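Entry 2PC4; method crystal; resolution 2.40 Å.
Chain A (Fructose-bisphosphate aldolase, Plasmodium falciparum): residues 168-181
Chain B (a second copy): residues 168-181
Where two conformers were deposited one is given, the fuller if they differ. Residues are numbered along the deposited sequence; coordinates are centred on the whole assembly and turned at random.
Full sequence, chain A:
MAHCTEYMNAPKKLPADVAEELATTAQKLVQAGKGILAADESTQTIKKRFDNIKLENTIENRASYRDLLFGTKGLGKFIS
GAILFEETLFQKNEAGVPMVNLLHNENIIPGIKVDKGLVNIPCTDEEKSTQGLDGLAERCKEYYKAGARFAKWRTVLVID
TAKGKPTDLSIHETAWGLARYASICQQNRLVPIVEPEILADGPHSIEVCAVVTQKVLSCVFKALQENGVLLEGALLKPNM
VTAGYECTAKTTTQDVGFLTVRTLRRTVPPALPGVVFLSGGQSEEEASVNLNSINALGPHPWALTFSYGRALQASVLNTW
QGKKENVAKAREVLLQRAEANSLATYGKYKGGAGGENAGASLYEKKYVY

Chain A (168-181) DLSIHETAWGLARY
Chain B (168-181) DLSIHETAWGLARY

How do the two segments lie against each other? Residues 168-181 are helical throughout in both copies, with phi/psi near -62/-44 except at His A172 and His B172, where phi is -83° and psi -30° and -25°, and with regular i to i+4 hydrogen bonds, such as Trp B176 N to His B172 O at 2.8 Å. The axes approach to 12.2 Å, and their N-to-C directions cross at a signed angle of -124°. The register places Glu B173 CA 8.8 Å from Trp A176 CA and Arg B180 CA 8.8 Å from Glu A173 CA. Between the stretches 508 Å² is buried.

What do the first turns of the chain B stretch offer? Asp B168 stays out of reach. Leu B169 leaves its helix sideways (chi1 -146°, chi2 t), but its end comes nearer, bringing CD2 to 4.3 Å from Trp A176 CZ2. His B172 points toward chain A with chi1 p and chi2 39°; the edge of Trp A176 meets its face in an offset arrangement, planes at 75°, with His B172 ND1 3.1 Å from Trp A176 CH2. That same ND1 gives a weak hydrogen bond to Leu B169 O at 3.4 Å.

Which polar group meets the tryptophan of chain A? Glu B173 (chi1 t, chi2 p, chi3 20°) starts sideways, but its end comes nearer, so that OE1 accepts a weak, nearly linear hydrogen bond from Trp A176 NE1 at 3.4 Å. Its OE1 also lies 3.6 Å from Arg A180 NE, a long salt bridge of charges alone, since the oxygen sits well out of the guanidinium plane. A water donates to Glu B173 OE2 at 2.7 Å and accepts weakly from Arg A180 NE at 3.4 Å, linking the two side chains.

How does the contact close toward the end of this stretch of chain B? Trp B176 (chi1 t, chi2 -102°) points toward chain A and fits among Leu A169, His A172, Glu A173 and Trp A176, as Trp A176 fits among the equivalent residues of chain B. The CD1 atoms of Trp A176 and Trp B176 are 3.6 Å apart, their five-membered rings oblique at 55°. Trp B176 CH2 touches Leu A169 CD2 at 3.9 Å, its face receives the edge of His A172 (chi1 -147°), and its NE1 donates weakly to Glu A173 OE1 at 3.4 Å. One turn on, Arg B180 (chi1 to chi3 all m) brings NE to 3.4 Å from Glu A173 OE1, forming a salt bridge.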

# COMPACT_ATOMS: atom_id res chain seq x y z
N ASP A 168 -8.16 -9.35 -0.19
CA ASP A 168 -7.00 -8.49 -0.34
C ASP A 168 -5.71 -9.25 -0.12
O ASP A 168 -4.78 -9.14 -0.90
CB ASP A 168 -7.10 -7.31 0.62
CG ASP A 168 -8.10 -6.26 0.18
OD1 ASP A 168 -8.32 -6.12 -1.04
OD2 ASP A 168 -8.65 -5.54 1.05
N LEU A 169 -5.65 -10.04 0.96
CA LEU A 169 -4.51 -10.91 1.22
C LEU A 169 -4.21 -11.79 0.00
O LEU A 169 -3.06 -11.87 -0.46
CB LEU A 169 -4.80 -11.82 2.43
CG LEU A 169 -3.66 -12.12 3.41
CD1 LEU A 169 -3.96 -13.37 4.23
CD2 LEU A 169 -2.29 -12.24 2.71
N SER A 170 -5.25 -12.43 -0.52
CA SER A 170 -5.12 -13.31 -1.67
C SER A 170 -4.57 -12.58 -2.87
O SER A 170 -3.71 -13.11 -3.57
CB SER A 170 -6.47 -13.93 -2.05
OG SER A 170 -6.41 -14.59 -3.30
N ILE A 171 -5.06 -11.37 -3.10
CA ILE A 171 -4.62 -10.57 -4.24
C ILE A 171 -3.15 -10.18 -4.10
O ILE A 171 -2.41 -10.27 -5.07
CB ILE A 171 -5.46 -9.30 -4.46
CG1 ILE A 171 -6.85 -9.67 -4.98
CG2 ILE A 171 -4.77 -8.38 -5.49
CD1 ILE A 171 -7.79 -8.50 -5.12
N HIS A 172 -2.70 -9.80 -2.92
CA HIS A 172 -1.31 -9.35 -2.80
C HIS A 172 -0.29 -10.47 -2.62
O HIS A 172 0.84 -10.34 -3.03
CB HIS A 172 -1.14 -8.28 -1.72
CG HIS A 172 -0.06 -7.30 -2.06
ND1 HIS A 172 1.00 -7.03 -1.22
CD2 HIS A 172 0.15 -6.57 -3.18
CE1 HIS A 172 1.79 -6.14 -1.79
NE2 HIS A 172 1.30 -5.85 -2.99
N GLU A 173 -0.69 -11.58 -2.01
CA GLU A 173 0.17 -12.77 -1.98
C GLU A 173 0.46 -13.17 -3.42
O GLU A 173 1.62 -13.27 -3.83
CB GLU A 173 -0.54 -13.94 -1.26
CG GLU A 173 0.38 -14.95 -0.54
CD GLU A 173 1.70 -15.25 -1.25
OE1 GLU A 173 2.68 -14.50 -1.02
OE2 GLU A 173 1.76 -16.24 -2.02
N THR A 174 -0.61 -13.36 -4.19
CA THR A 174 -0.51 -13.70 -5.61
C THR A 174 0.33 -12.70 -6.39
O THR A 174 1.26 -13.07 -7.10
CB THR A 174 -1.90 -13.75 -6.28
OG1 THR A 174 -2.60 -14.95 -5.87
CG2 THR A 174 -1.77 -13.72 -7.79
N ALA A 175 -0.01 -11.43 -6.24
CA ALA A 175 0.59 -10.36 -7.01
C ALA A 175 2.10 -10.24 -6.69
O ALA A 175 2.92 -10.13 -7.59
CB ALA A 175 -0.21 -9.04 -6.80
N TRP A 176 2.45 -10.35 -5.41
CA TRP A 176 3.84 -10.28 -4.95
C TRP A 176 4.70 -11.49 -5.34
O TRP A 176 5.84 -11.33 -5.76
CB TRP A 176 3.90 -10.09 -3.44
CG TRP A 176 5.26 -9.63 -3.02
CD1 TRP A 176 6.23 -10.37 -2.40
CD2 TRP A 176 5.82 -8.34 -3.25
NE1 TRP A 176 7.36 -9.60 -2.21
CE2 TRP A 176 7.13 -8.35 -2.71
CE3 TRP A 176 5.33 -7.17 -3.84
CZ2 TRP A 176 7.96 -7.23 -2.75
CZ3 TRP A 176 6.16 -6.06 -3.88
CH2 TRP A 176 7.45 -6.10 -3.34
N GLY A 177 4.15 -12.68 -5.17
CA GLY A 177 4.82 -13.91 -5.59
C GLY A 177 5.09 -13.96 -7.09
O GLY A 177 6.16 -14.38 -7.50
N LEU A 178 4.12 -13.53 -7.89
CA LEU A 178 4.32 -13.44 -9.33
C LEU A 178 5.44 -12.47 -9.69
O LEU A 178 6.20 -12.71 -10.62
CB LEU A 178 3.02 -13.02 -10.03
CG LEU A 178 2.02 -14.13 -10.31
CD1 LEU A 178 0.70 -13.55 -10.77
CD2 LEU A 178 2.57 -15.09 -11.35
N ALA A 179 5.55 -11.38 -8.93
CA ALA A 179 6.54 -10.34 -9.18
C ALA A 179 7.94 -10.78 -8.81
O ALA A 179 8.92 -10.43 -9.48
CB ALA A 179 6.16 -9.08 -8.44
N ARG A 180 8.06 -11.54 -7.73
CA ARG A 180 9.34 -12.12 -7.31
C ARG A 180 9.82 -13.14 -8.34
O ARG A 180 10.95 -13.06 -8.82
CB ARG A 180 9.19 -12.81 -5.94
CG ARG A 180 9.03 -11.85 -4.77
CD ARG A 180 10.35 -11.17 -4.43
NE ARG A 180 11.33 -12.12 -3.89
CZ ARG A 180 12.60 -12.25 -4.30
NH1 ARG A 180 13.10 -11.50 -5.27
NH2 ARG A 180 13.39 -13.16 -3.72
N TYR A 181 8.93 -14.08 -8.67
CA TYR A 181 9.15 -15.07 -9.72
C TYR A 181 9.64 -14.42 -11.01
O TYR A 181 10.65 -14.83 -11.56
CB TYR A 181 7.86 -15.85 -9.98
CG TYR A 181 7.61 -16.24 -11.43
CD1 TYR A 181 8.27 -17.31 -12.02
CD2 TYR A 181 6.69 -15.55 -12.20
CE1 TYR A 181 8.03 -17.66 -13.35
CE2 TYR A 181 6.44 -15.89 -13.52
CZ TYR A 181 7.11 -16.94 -14.09
OH TYR A 181 6.84 -17.27 -15.40
N ASP B 168 12.85 0.82 -0.84
CA ASP B 168 11.49 0.32 -0.64
C ASP B 168 11.37 -1.18 -0.93
O ASP B 168 10.72 -1.89 -0.17
CB ASP B 168 10.50 1.08 -1.53
CG ASP B 168 10.25 2.50 -1.06
OD1 ASP B 168 10.50 2.80 0.14
OD2 ASP B 168 9.78 3.32 -1.90
N LEU B 169 11.99 -1.65 -2.01
CA LEU B 169 11.89 -3.07 -2.42
C LEU B 169 12.42 -3.96 -1.31
O LEU B 169 11.80 -4.96 -0.95
CB LEU B 169 12.66 -3.35 -3.71
CG LEU B 169 12.08 -4.41 -4.65
CD1 LEU B 169 13.00 -4.58 -5.86
CD2 LEU B 169 11.84 -5.74 -3.97
N SER B 170 13.57 -3.57 -0.77
CA SER B 170 14.18 -4.32 0.30
C SER B 170 13.29 -4.35 1.53
O SER B 170 13.13 -5.39 2.14
CB SER B 170 15.54 -3.72 0.67
OG SER B 170 16.04 -4.30 1.86
N ILE B 171 12.70 -3.21 1.87
CA ILE B 171 11.85 -3.13 3.05
C ILE B 171 10.60 -4.01 2.90
O ILE B 171 10.28 -4.74 3.84
CB ILE B 171 11.46 -1.66 3.43
CG1 ILE B 171 12.71 -0.85 3.79
CG2 ILE B 171 10.44 -1.63 4.63
CD1 ILE B 171 12.42 0.55 4.26
N HIS B 172 9.88 -3.98 1.77
CA HIS B 172 8.68 -4.83 1.70
C HIS B 172 8.93 -6.29 1.33
O HIS B 172 8.15 -7.14 1.72
CB HIS B 172 7.44 -4.23 0.97
CG HIS B 172 7.70 -3.58 -0.35
ND1 HIS B 172 8.58 -4.06 -1.29
CD2 HIS B 172 7.08 -2.52 -0.93
CE1 HIS B 172 8.54 -3.29 -2.37
NE2 HIS B 172 7.63 -2.35 -2.18
N GLU B 173 10.03 -6.59 0.62
CA GLU B 173 10.39 -7.99 0.42
C GLU B 173 10.63 -8.62 1.80
O GLU B 173 10.01 -9.63 2.15
CB GLU B 173 11.60 -8.13 -0.51
CG GLU B 173 12.37 -9.47 -0.47
CD GLU B 173 11.49 -10.72 -0.40
OE1 GLU B 173 10.28 -10.70 -0.75
OE2 GLU B 173 12.05 -11.76 0.01
N THR B 174 11.47 -7.97 2.61
CA THR B 174 11.70 -8.37 4.00
C THR B 174 10.41 -8.45 4.83
O THR B 174 10.13 -9.47 5.47
CB THR B 174 12.67 -7.38 4.69
OG1 THR B 174 14.00 -7.54 4.15
CG2 THR B 174 12.71 -7.60 6.20
N ALA B 175 9.64 -7.37 4.81
CA ALA B 175 8.47 -7.25 5.65
C ALA B 175 7.42 -8.31 5.27
O ALA B 175 6.86 -8.97 6.14
CB ALA B 175 7.91 -5.84 5.57
N TRP B 176 7.22 -8.52 3.97
CA TRP B 176 6.24 -9.48 3.47
C TRP B 176 6.66 -10.95 3.70
O TRP B 176 5.82 -11.79 4.06
CB TRP B 176 5.96 -9.24 1.98
CG TRP B 176 4.78 -10.04 1.50
CD1 TRP B 176 4.82 -11.19 0.77
CD2 TRP B 176 3.41 -9.76 1.74
NE1 TRP B 176 3.55 -11.65 0.53
CE2 TRP B 176 2.66 -10.79 1.12
CE3 TRP B 176 2.73 -8.75 2.43
CZ2 TRP B 176 1.26 -10.84 1.17
CZ3 TRP B 176 1.33 -8.80 2.48
CH2 TRP B 176 0.62 -9.84 1.84
N GLY B 177 7.94 -11.25 3.47
CA GLY B 177 8.48 -12.56 3.77
C GLY B 177 8.39 -12.95 5.24
O GLY B 177 8.03 -14.08 5.56
N LEU B 178 8.70 -12.01 6.13
CA LEU B 178 8.54 -12.25 7.58
C LEU B 178 7.07 -12.51 7.96
O LEU B 178 6.78 -13.32 8.85
CB LEU B 178 9.10 -11.09 8.41
CG LEU B 178 10.64 -10.92 8.50
CD1 LEU B 178 11.04 -9.46 8.80
CD2 LEU B 178 11.27 -11.88 9.52
N ALA B 179 6.15 -11.84 7.27
CA ALA B 179 4.73 -11.96 7.58
C ALA B 179 4.16 -13.30 7.11
O ALA B 179 3.30 -13.89 7.78
CB ALA B 179 3.96 -10.80 6.96
N ARG B 180 4.62 -13.78 5.95
CA ARG B 180 4.19 -15.09 5.44
C ARG B 180 4.72 -16.19 6.36
O ARG B 180 3.98 -17.08 6.77
CB ARG B 180 4.70 -15.34 4.02
CG ARG B 180 4.07 -14.46 2.95
CD ARG B 180 2.77 -15.03 2.39
NE ARG B 180 2.93 -16.38 1.83
CZ ARG B 180 2.26 -17.48 2.21
NH1 ARG B 180 1.34 -17.44 3.17
NH2 ARG B 180 2.51 -18.64 1.62
N TYR B 181 6.02 -16.12 6.65
CA TYR B 181 6.67 -17.01 7.61
C TYR B 181 5.92 -17.09 8.92
O TYR B 181 5.61 -18.17 9.40
CB TYR B 181 8.10 -16.55 7.86
CG TYR B 181 8.61 -16.74 9.28
CD1 TYR B 181 8.93 -18.00 9.78
CD2 TYR B 181 8.78 -15.65 10.12
CE1 TYR B 181 9.39 -18.15 11.08
CE2 TYR B 181 9.24 -15.80 11.41
CZ TYR B 181 9.54 -17.04 11.88
OH TYR B 181 10.01 -17.16 13.16
O HOH W 1 10.47 -13.64 -1.02